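Local coordinates for cytoplasmic protein (Cryptococcus neoformans var. grubii serotype A, PDB 7LPO) that probably hydrolyses steryl beta-glucosides, as a sterylglucosidase of glycoside hydrolase family 5, at residues Tyr118-Met121 with Asp122-Ile125; Leu247-Arg250 with Ile251-Ala255; Glu109-Gly112 with Pro113-Asp117; Arg348-Lys352 with Trp353-Arg357. All blocks are in the same frame, centred on the assembly; numbering follows the deposited sequence.

The four contacts are local; contacts 1 and 3 are continuous in sequence, and contacts 2 and 4 come later in the chain. Contact 3 is the loop that runs straight into helix 118-133, where contact 1 forms the first turns; Met121 CE lies 4.2 Å from Tyr116 CB. Contact 2, at the end of helix 232-254, packs on contact 1, with centres about 10 Å apart and a salt bridge between Asp122 OD1 and Arg250 NE of 2.8 Å. Contact 3 also touches contact 4: Ala111 O is 3.5 Å from Trp353 CZ3, and Pro113 packs on Trp355. Contacts 2 and 4 do not meet, their nearest atoms being about 19 Å apart.

Contact 1: residues Tyr118-Met121 with Asp122-Ile125; sequences YAYM and DYII
The ring of Tyr120 carries Ile124 over one face: CG1 of Ile124 stands 4.3 Å from the ring centroid and 25° off the normal, a CH-pi contact, while Ile124 CD1 reaches Tyr120 CE2 at 3.5 Å. Tyr123 lies beside Tyr120 and points the same way. Their planes differ by 20°, but the rings are slid apart, with centroids 5.4 Å from each other, and barely overlap; the closest approach is Tyr120 CE1 to Tyr123 CD2, 3.5 Å. Both tyrosines hold CG anti to the backbone N, which sends the two rings off the helix as neighbours. These are i to i+3 and i to i+4 contacts in the first turns of helix 118-133, in the part of the chain assigned to glycoside hydrolase family 5, and the backbone supplies the matching i to i+4 bonds, such as Ile124 N to Tyr120 O at 2.9 Å. The phenol oxygens are held by loop carbonyls, Tyr120 OH by Lys75 O and Tyr123 OH by Leu77 O, which helps to limit the swing of each ring. Ile124 continues inward onto Tyr101 and Phe103 of strand 98-104. Asp122 leaves the helix on another side, where OD1 forms a salt bridge with Arg250 NE of helix 232-254.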
loop_
_atom_site.group_PDB
_atom_site.type_symbol
_atom_site.label_atom_id
_atom_site.label_comp_id
_atom_site.label_asym_id
_atom_site.label_seq_id
_atom_site.Cartn_x
_atom_site.Cartn_y
_atom_site.Cartn_z
ATOM N N TYR A 118 -2.923 13.398 20.525
ATOM C CA TYR A 118 -2.967 12.258 21.432
ATOM C C TYR A 118 -4.338 11.605 21.449
ATOM O O TYR A 118 -4.440 10.396 21.678
ATOM C CB TYR A 118 -2.557 12.707 22.831
ATOM C CG TYR A 118 -1.088 13.013 22.895
ATOM C CD1 TYR A 118 -0.161 11.996 22.816
ATOM C CD2 TYR A 118 -0.624 14.318 23.005
ATOM C CE1 TYR A 118 1.194 12.253 22.861
ATOM C CE2 TYR A 118 0.743 14.587 23.043
ATOM C CZ TYR A 118 1.637 13.540 22.974
ATOM O OH TYR A 118 2.986 13.760 23.011
ATOM N N ALA A 119 -5.391 12.369 21.168
ATOM C CA ALA A 119 -6.722 11.783 21.138
ATOM C C ALA A 119 -6.866 10.812 19.976
ATOM O O ALA A 119 -7.471 9.745 20.127
ATOM C CB ALA A 119 -7.776 12.885 21.054
ATOM N N TYR A 120 -6.323 11.155 18.807
ATOM C CA TYR A 120 -6.415 10.221 17.688
ATOM C C TYR A 120 -5.584 8.989 17.965
ATOM O O TYR A 120 -5.974 7.862 17.602
ATOM C CB TYR A 120 -5.966 10.886 16.390
ATOM C CG TYR A 120 -6.265 10.012 15.197
ATOM C CD1 TYR A 120 -7.571 9.683 14.875
ATOM C CD2 TYR A 120 -5.242 9.479 14.416
ATOM C CE1 TYR A 120 -7.861 8.865 13.794
ATOM C CE2 TYR A 120 -5.521 8.668 13.326
ATOM C CZ TYR A 120 -6.832 8.363 13.025
ATOM O OH TYR A 120 -7.133 7.556 11.955
ATOM N N MET A 121 -4.430 9.156 18.599
ATOM C CA MET A 121 -3.622 8.044 19.058
ATOM C C MET A 121 -4.454 7.046 19.914
ATOM O O MET A 121 -4.389 5.857 19.708
ATOM C CB MET A 121 -2.475 8.531 19.911
ATOM C CG MET A 121 -1.465 9.373 19.210
ATOM S SD MET A 121 0.134 9.316 19.962
ATOM C CE MET A 121 1.151 10.213 18.893
ATOM N N ASP A 122 -5.218 7.607 20.849
ATOM C CA ASP A 122 -6.042 6.752 21.720
ATOM C C ASP A 122 -7.198 6.137 20.950
ATOM O O ASP A 122 -7.637 5.028 21.274
ATOM C CB ASP A 122 -6.554 7.601 22.886
ATOM C CG ASP A 122 -5.445 8.021 23.846
ATOM O OD1 ASP A 122 -4.374 7.400 23.850
ATOM O OD2 ASP A 122 -5.647 8.969 24.618
ATOM N N TYR A 123 -7.710 6.841 19.938
ATOM C CA TYR A 123 -8.713 6.237 19.071
ATOM C C TYR A 123 -8.140 5.015 18.361
ATOM O O TYR A 123 -8.778 3.956 18.312
ATOM C CB TYR A 123 -9.232 7.247 18.048
ATOM C CG TYR A 123 -9.908 6.557 16.885
ATOM C CD1 TYR A 123 -11.225 6.132 16.980
ATOM C CD2 TYR A 123 -9.214 6.290 15.705
ATOM C CE1 TYR A 123 -11.843 5.480 15.930
ATOM C CE2 TYR A 123 -9.827 5.636 14.645
ATOM C CZ TYR A 123 -11.143 5.238 14.764
ATOM O OH TYR A 123 -11.763 4.586 13.722
ATOM N N ILE A 124 -6.934 5.148 17.793
ATOM C CA ILE A 124 -6.301 4.016 17.118
ATOM C C ILE A 124 -6.151 2.844 18.079
ATOM O O ILE A 124 -6.396 1.690 17.716
ATOM C CB ILE A 124 -4.938 4.421 16.529
ATOM C CG1 ILE A 124 -5.112 5.317 15.303
ATOM C CG2 ILE A 124 -4.150 3.188 16.155
ATOM C CD1 ILE A 124 -3.833 6.013 14.868
ATOM N N ILE A 125 -5.736 3.122 19.314
ATOM C CA ILE A 125 -5.573 2.064 20.307
ATOM C C ILE A 125 -6.897 1.358 20.556
ATOM O O ILE A 125 -6.950 0.128 20.659
ATOM C CB ILE A 125 -4.983 2.647 21.606
ATOM C CG1 ILE A 125 -3.473 2.819 21.438
ATOM C CG2 ILE A 125 -5.327 1.771 22.797
ATOM C CD1 ILE A 125 -2.840 3.745 22.454
#

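Contact 2: residues Leu247-Arg250 with Ile251-Ala255; sequences LAKR and IAEEA
Lys249 folds over the carboxylate of Glu253 one turn further along the helix. The lysine CG lies 3.5 Å from Glu253 OE2, and the chain then bends at chi3 (117°) and chi4, curling NZ back to the same oxygen. The resulting salt bridge, NZ to Glu253 OE2, measures 3.1 Å; NZ meets OE2 on the syn side, 32° out of the carboxylate plane. A second, weak bond runs from Lys249 NZ to Glu253 OE1 at 3.3 Å, so the ammonium group straddles both oxygens without lying squarely between them. Glu253 is extended beyond CG, and its CG also rests on Lys249 O at 3.3 Å. This pair lies toward the exposed side of the helix.

The inward side is apolar. Ile251 CD1 approaches Leu247 CD1 at 4.1 Å, a looser touch, and Ile251 goes on to pack against Ile125 of helix 118-133 and Trp266 of strand 263-267. Arg250 turns its guanidinium toward helix 118-133 instead, where Asp122 is its strongest partner; Glu254 follows on the same flank, its CG 4.3 Å from Arg250 NE.

Five i to i+4 backbone bonds run through the stretch, from Ile251 N to Leu247 O up to Ala255 N to Ile251 O, both 2.9 Å. Arg250 O also receives a weak bond from Glu253 N, and Ala255 is the first residue to depart from helical angles. The arrangement is that of an amphipathic helix C-terminus, with an i to i+4 Lys-Glu salt bridge across its outer face.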
loop_
_atom_site.group_PDB
_atom_site.type_symbol
_atom_site.label_atom_id
_atom_site.label_comp_id
_atom_site.label_asym_id
_atom_site.label_seq_id
_atom_site.Cartn_x
_atom_site.Cartn_y
_atom_site.Cartn_z
ATOM N N LEU A 247 3.245 7.409 18.372
ATOM C CA LEU A 247 2.168 6.425 18.325
ATOM C C LEU A 247 2.636 5.100 18.913
ATOM O O LEU A 247 1.965 4.521 19.777
ATOM C CB LEU A 247 1.687 6.241 16.886
ATOM C CG LEU A 247 0.643 5.164 16.618
ATOM C CD1 LEU A 247 -0.557 5.378 17.522
ATOM C CD2 LEU A 247 0.231 5.176 15.145
ATOM N N ALA A 248 3.800 4.614 18.462
ATOM C CA ALA A 248 4.350 3.367 18.990
ATOM C C ALA A 248 4.529 3.443 20.499
ATOM O O ALA A 248 4.127 2.532 21.232
ATOM C CB ALA A 248 5.684 3.044 18.318
ATOM N N LYS A 249 5.162 4.515 20.977
ATOM C CA LYS A 249 5.308 4.719 22.413
ATOM C C LYS A 249 3.958 4.698 23.114
ATOM O O LYS A 249 3.812 4.092 24.181
ATOM C CB LYS A 249 6.017 6.048 22.669
ATOM C CG LYS A 249 6.133 6.428 24.129
ATOM C CD LYS A 249 7.324 7.362 24.343
ATOM C CE LYS A 249 6.872 8.714 24.835
ATOM N NZ LYS A 249 6.312 8.599 26.207
ATOM N N ARG A 250 2.961 5.368 22.535
ATOM C CA ARG A 250 1.640 5.408 23.152
ATOM C C ARG A 250 1.061 4.009 23.295
ATOM O O ARG A 250 0.519 3.655 24.348
ATOM C CB ARG A 250 0.701 6.285 22.327
ATOM C CG ARG A 250 -0.622 6.572 22.996
ATOM C CD ARG A 250 -0.497 7.795 23.868
ATOM N NE ARG A 250 -1.777 8.249 24.403
ATOM C CZ ARG A 250 -1.914 9.345 25.143
ATOM N NH1 ARG A 250 -0.849 10.092 25.414
ATOM N NH2 ARG A 250 -3.104 9.703 25.604
ATOM N N ILE A 251 1.141 3.207 22.232
ATOM C CA ILE A 251 0.654 1.835 22.299
ATOM C C ILE A 251 1.433 1.058 23.347
ATOM O O ILE A 251 0.858 0.289 24.127
ATOM C CB ILE A 251 0.758 1.158 20.919
ATOM C CG1 ILE A 251 -0.231 1.763 19.932
ATOM C CG2 ILE A 251 0.530 -0.332 21.044
ATOM C CD1 ILE A 251 0.100 1.417 18.483
ATOM N N ALA A 252 2.756 1.240 23.378
ATOM C CA ALA A 252 3.582 0.469 24.299
ATOM C C ALA A 252 3.284 0.821 25.755
ATOM O O ALA A 252 3.338 -0.050 26.632
ATOM C CB ALA A 252 5.063 0.693 23.986
ATOM N N GLU A 253 2.964 2.085 26.034
ATOM C CA GLU A 253 2.788 2.523 27.412
ATOM C C GLU A 253 1.354 2.415 27.895
ATOM O O GLU A 253 1.135 2.159 29.084
ATOM C CB GLU A 253 3.256 3.971 27.579
ATOM C CG GLU A 253 4.742 4.151 27.396
ATOM C CD GLU A 253 5.180 5.583 27.554
ATOM O OE1 GLU A 253 4.310 6.477 27.655
ATOM O OE2 GLU A 253 6.402 5.817 27.575
ATOM N N GLU A 254 0.374 2.607 27.011
ATOM C CA GLU A 254 -1.028 2.625 27.403
ATOM C C GLU A 254 -1.786 1.367 27.019
ATOM O O GLU A 254 -2.898 1.165 27.520
ATOM C CB GLU A 254 -1.742 3.832 26.778
ATOM C CG GLU A 254 -1.246 5.173 27.293
ATOM C CD GLU A 254 -1.510 5.358 28.785
ATOM O OE1 GLU A 254 -2.666 5.115 29.233
ATOM O OE2 GLU A 254 -0.554 5.736 29.499
ATOM N N ALA A 255 -1.237 0.530 26.145
ATOM C CA ALA A 255 -1.915 -0.689 25.722
ATOM C C ALA A 255 -0.871 -1.735 25.341
ATOM O O ALA A 255 -0.865 -2.279 24.241
ATOM C CB ALA A 255 -2.872 -0.399 24.567
#

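Contact 3: residues Glu109-Gly112 with Pro113-Asp117; sequences EHAG and PKEYD
Glu109 runs out straight beside the ring of Tyr116, its CG anti to the backbone N. From CB the chain passes to CG, 4.1 Å from Tyr116 CE1, and to CD, which lies 3.6 Å from the same ring carbon. At the tip, OE2 accepts the Lys114 backbone N-H through its anti lone pair, at 2.6 Å and nearly straight (167°). The same oxygen appears to accept a hydrogen bond from a water that also meets the Tyr116 hydroxyl, but both distances are too short and the link is doubtful. OE1 is bound by Trp105 NE1, and the two oxygens together fix the rotation of the carboxylate.

His110, next to Glu109, reaches across to Asp117 at the far end of the loop, where NE2 donates to Asp117 OD2 at 2.7 Å. The acceptor lies in the ring plane, although the carboxylate is turned 75° from it. A second water sits over one face of this ring and links Ala111 N to Glu115 O. His110 ND1 binds Gly68 O, so both ring nitrogens are engaged.

The backbone itself makes a type I turn from Glu109 to Gly112 and a type II turn from Gly112 to Glu115, the latter closed by Glu115 N to Gly112 O at 2.9 Å. Gly112 has a positive phi. Asp117 completes the pattern: its OD1 accepts a hydrogen bond from Tyr120 N, the side-chain N-cap of helix 118-133.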
loop_
_atom_site.group_PDB
_atom_site.type_symbol
_atom_site.label_atom_id
_atom_site.label_comp_id
_atom_site.label_asym_id
_atom_site.label_seq_id
_atom_site.Cartn_x
_atom_site.Cartn_y
_atom_site.Cartn_z
ATOM N N GLU A 109 -0.025 14.801 13.548
ATOM C CA GLU A 109 0.719 16.034 13.808
ATOM C C GLU A 109 0.171 17.210 13.003
ATOM O O GLU A 109 0.910 18.150 12.689
ATOM C CB GLU A 109 2.216 15.836 13.512
ATOM C CG GLU A 109 3.172 16.786 14.220
ATOM C CD GLU A 109 4.644 16.368 14.082
ATOM O OE1 GLU A 109 4.959 15.474 13.276
ATOM O OE2 GLU A 109 5.500 16.934 14.781
ATOM N N HIS A 110 -1.123 17.192 12.696
ATOM C CA HIS A 110 -1.718 18.271 11.913
ATOM C C HIS A 110 -1.661 19.607 12.635
ATOM O O HIS A 110 -1.631 20.660 11.985
ATOM C CB HIS A 110 -3.170 17.944 11.594
ATOM C CG HIS A 110 -3.964 17.519 12.787
ATOM N ND1 HIS A 110 -4.537 18.418 13.662
ATOM C CD2 HIS A 110 -4.270 16.287 13.256
ATOM C CE1 HIS A 110 -5.162 17.756 14.622
ATOM N NE2 HIS A 110 -5.015 16.462 14.399
ATOM N N ALA A 111 -1.679 19.595 13.967
ATOM C CA ALA A 111 -1.730 20.846 14.720
ATOM C C ALA A 111 -0.467 21.685 14.571
ATOM O O ALA A 111 -0.526 22.899 14.759
ATOM C CB ALA A 111 -1.975 20.560 16.205
ATOM N N GLY A 112 0.665 21.073 14.258
ATOM C CA GLY A 112 1.912 21.782 14.115
ATOM C C GLY A 112 3.063 20.908 14.556
ATOM O O GLY A 112 2.866 19.845 15.158
ATOM N N PRO A 113 4.296 21.340 14.274
ATOM C CA PRO A 113 5.463 20.549 14.693
ATOM C C PRO A 113 5.442 20.215 16.176
ATOM O O PRO A 113 5.361 21.112 17.021
ATOM C CB PRO A 113 6.659 21.448 14.346
ATOM C CG PRO A 113 6.143 22.478 13.414
ATOM C CD PRO A 113 4.661 22.594 13.592
ATOM N N LYS A 114 5.506 18.924 16.496
ATOM C CA LYS A 114 5.541 18.404 17.860
ATOM C C LYS A 114 4.264 18.676 18.644
ATOM O O LYS A 114 4.259 18.541 19.873
ATOM C CB LYS A 114 6.755 18.949 18.617
ATOM C CG LYS A 114 8.047 18.265 18.189
ATOM C CD LYS A 114 9.279 18.989 18.677
ATOM C CE LYS A 114 10.531 18.372 18.068
ATOM N NZ LYS A 114 11.771 18.791 18.791
ATOM N N GLU A 115 3.177 19.026 17.958
ATOM C CA GLU A 115 1.840 19.111 18.544
ATOM C C GLU A 115 1.092 17.851 18.127
ATOM O O GLU A 115 0.411 17.825 17.101
ATOM C CB GLU A 115 1.117 20.367 18.074
ATOM C CG GLU A 115 1.519 21.645 18.776
ATOM C CD GLU A 115 0.642 22.829 18.357
ATOM O OE1 GLU A 115 0.996 23.530 17.373
ATOM O OE2 GLU A 115 -0.402 23.066 19.013
ATOM N N TYR A 116 1.219 16.789 18.915
ATOM C CA TYR A 116 0.705 15.483 18.542
ATOM C C TYR A 116 -0.746 15.321 18.985
ATOM O O TYR A 116 -1.113 15.682 20.109
ATOM C CB TYR A 116 1.576 14.378 19.150
ATOM C CG TYR A 116 3.030 14.452 18.732
ATOM C CD1 TYR A 116 3.407 14.226 17.414
ATOM C CD2 TYR A 116 4.024 14.752 19.655
ATOM C CE1 TYR A 116 4.734 14.297 17.026
ATOM C CE2 TYR A 116 5.348 14.831 19.280
ATOM C CZ TYR A 116 5.697 14.598 17.962
ATOM O OH TYR A 116 7.014 14.680 17.593
ATOM N N ASP A 117 -1.566 14.755 18.093
ATOM C CA ASP A 117 -2.981 14.494 18.370
ATOM C C ASP A 117 -3.068 13.223 19.208
ATOM O O ASP A 117 -3.252 12.111 18.700
ATOM C CB ASP A 117 -3.775 14.372 17.074
ATOM C CG ASP A 117 -5.281 14.447 17.302
ATOM O OD1 ASP A 117 -5.736 14.107 18.413
ATOM O OD2 ASP A 117 -6.015 14.825 16.368
HETATM O O HOH W 1 7.279 15.357 15.232
HETATM O O HOH W 2 -2.060 17.320 15.911
#

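Contact 4: residues Arg348-Lys352 with Trp353-Arg357; sequences RGSGK and WGWTR
Ser350 and Trp355 make the tight part of this contact. Ser350 CA sits over the indole face, 3.6 Å from the centroid of the five-membered ring and 30° off its normal, a CH-pi contact. Its OG comes within 2.8 Å of Trp355 NE1, and this oxygen is hydrogen-bonded to Asp345 OD2. Trp355 reaches back over the serine because its CG lies between the backbone N and the carbonyl carbon (chi1 53°). The backbone closes the same short helix: Trp353 N meets Gly349 O at 3.0 Å and almost straight (172°), while Ser350 O receives Gly354 N and, weakly, Trp355 N. Gly354 has positive phi where the chain leaves the helix.

The outer side, with Lys352 exposed, is held more by water and aliphatic cover. Lys352 extends alongside Trp353, its CG 4.1 Å above the centroid of the five-membered ring and its CE 3.7 Å from Trp353 CZ2. Lys352 NZ donates to a water, which in turn donates to Arg348 O at 2.8 Å and accepts a weak bond from Trp353 NE1. The ammonium group has a further partner in Glu66 O.

Helix 159-163 packs against both tryptophans, Trp159 and Tyr162 meeting the ring of Trp353 and Trp159 and Ala163 touching Trp355, while Arg357 forms a salt bridge with Asp345 of helix 342-348 and bonds to the carbonyls of Tyr162 and Ala163, joining helix 350-353 and its following loop to helices 342-348 and 159-163.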
loop_
_atom_site.group_PDB
_atom_site.type_symbol
_atom_site.label_atom_id
_atom_site.label_comp_id
_atom_site.label_asym_id
_atom_site.label_seq_id
_atom_site.Cartn_x
_atom_site.Cartn_y
_atom_site.Cartn_z
ATOM N N ARG A 348 2.579 33.025 7.090
ATOM C CA ARG A 348 1.946 31.721 6.998
ATOM C C ARG A 348 2.907 30.548 7.138
ATOM O O ARG A 348 2.448 29.408 7.246
ATOM C CB ARG A 348 1.241 31.576 5.643
ATOM C CG ARG A 348 0.021 32.428 5.433
ATOM C CD ARG A 348 -0.729 31.935 4.190
ATOM N NE ARG A 348 -0.250 32.584 2.976
ATOM C CZ ARG A 348 0.100 31.957 1.854
ATOM N NH1 ARG A 348 0.042 30.634 1.758
ATOM N NH2 ARG A 348 0.516 32.666 0.814
ATOM N N GLY A 349 4.211 30.780 7.088
ATOM C CA GLY A 349 5.174 29.702 7.113
ATOM C C GLY A 349 5.968 29.660 8.395
ATOM O O GLY A 349 5.416 29.403 9.465
ATOM N N SER A 350 7.275 29.898 8.288
ATOM C CA SER A 350 8.138 29.945 9.460
ATOM C C SER A 350 7.511 30.728 10.610
ATOM O O SER A 350 7.513 30.279 11.759
ATOM C CB SER A 350 9.478 30.576 9.087
ATOM O OG SER A 350 10.111 29.883 8.026
ATOM N N GLY A 351 6.972 31.909 10.315
ATOM C CA GLY A 351 6.504 32.775 11.379
ATOM C C GLY A 351 5.294 32.233 12.104
ATOM O O GLY A 351 5.122 32.489 13.299
ATOM N N LYS A 352 4.438 31.498 11.402
ATOM C CA LYS A 352 3.213 30.975 11.984
ATOM C C LYS A 352 3.439 29.651 12.701
ATOM O O LYS A 352 3.021 29.489 13.854
ATOM C CB LYS A 352 2.161 30.802 10.893
ATOM C CG LYS A 352 1.035 29.855 11.261
ATOM C CD LYS A 352 -0.122 29.964 10.266
ATOM C CE LYS A 352 -1.127 28.848 10.469
ATOM N NZ LYS A 352 -2.071 28.751 9.321
ATOM N N TRP A 353 4.086 28.692 12.023
ATOM C CA TRP A 353 4.257 27.355 12.578
ATOM C C TRP A 353 5.431 27.258 13.542
ATOM O O TRP A 353 5.514 26.282 14.294
ATOM C CB TRP A 353 4.428 26.346 11.439
ATOM C CG TRP A 353 3.246 26.320 10.501
ATOM C CD1 TRP A 353 3.157 26.901 9.265
ATOM C CD2 TRP A 353 1.987 25.687 10.738
ATOM N NE1 TRP A 353 1.919 26.661 8.721
ATOM C CE2 TRP A 353 1.182 25.919 9.606
ATOM C CE3 TRP A 353 1.463 24.942 11.799
ATOM C CZ2 TRP A 353 -0.119 25.426 9.502
ATOM C CZ3 TRP A 353 0.174 24.457 11.696
ATOM C CH2 TRP A 353 -0.604 24.701 10.556
ATOM N N GLY A 354 6.340 28.227 13.533
ATOM C CA GLY A 354 7.313 28.353 14.602
ATOM C C GLY A 354 8.665 27.703 14.395
ATOM O O GLY A 354 9.209 27.107 15.327
ATOM N N TRP A 355 9.232 27.809 13.201
ATOM C CA TRP A 355 10.624 27.449 12.980
ATOM C C TRP A 355 11.370 28.675 12.470
ATOM O O TRP A 355 10.768 29.677 12.076
ATOM C CB TRP A 355 10.757 26.270 11.998
ATOM C CG TRP A 355 10.044 26.460 10.699
ATOM C CD1 TRP A 355 10.415 27.274 9.672
ATOM C CD2 TRP A 355 8.828 25.824 10.289
ATOM N NE1 TRP A 355 9.506 27.180 8.636
ATOM C CE2 TRP A 355 8.517 26.304 8.997
ATOM C CE3 TRP A 355 7.970 24.903 10.888
ATOM C CZ2 TRP A 355 7.387 25.886 8.295
ATOM C CZ3 TRP A 355 6.854 24.481 10.182
ATOM C CH2 TRP A 355 6.573 24.980 8.900
ATOM N N THR A 356 12.696 28.588 12.488
ATOM C CA THR A 356 13.564 29.627 11.947
ATOM C C THR A 356 14.223 29.101 10.677
ATOM O O THR A 356 14.904 28.071 10.708
ATOM C CB THR A 356 14.631 30.041 12.964
ATOM O OG1 THR A 356 13.999 30.460 14.178
ATOM C CG2 THR A 356 15.482 31.188 12.430
ATOM N N ARG A 357 14.039 29.813 9.574
ATOM C CA ARG A 357 14.631 29.433 8.304
ATOM C C ARG A 357 15.971 30.135 8.121
ATOM O O ARG A 357 16.106 31.326 8.412
ATOM C CB ARG A 357 13.694 29.780 7.150
ATOM C CG ARG A 357 14.017 29.041 5.853
ATOM C CD ARG A 357 13.127 29.528 4.739
ATOM N NE ARG A 357 11.711 29.300 5.017
ATOM C CZ ARG A 357 11.107 28.120 4.904
ATOM N NH1 ARG A 357 11.797 27.047 4.532
ATOM N NH2 ARG A 357 9.818 28.007 5.172
HETATM O O HOH W 3 -0.082 28.326 7.187
#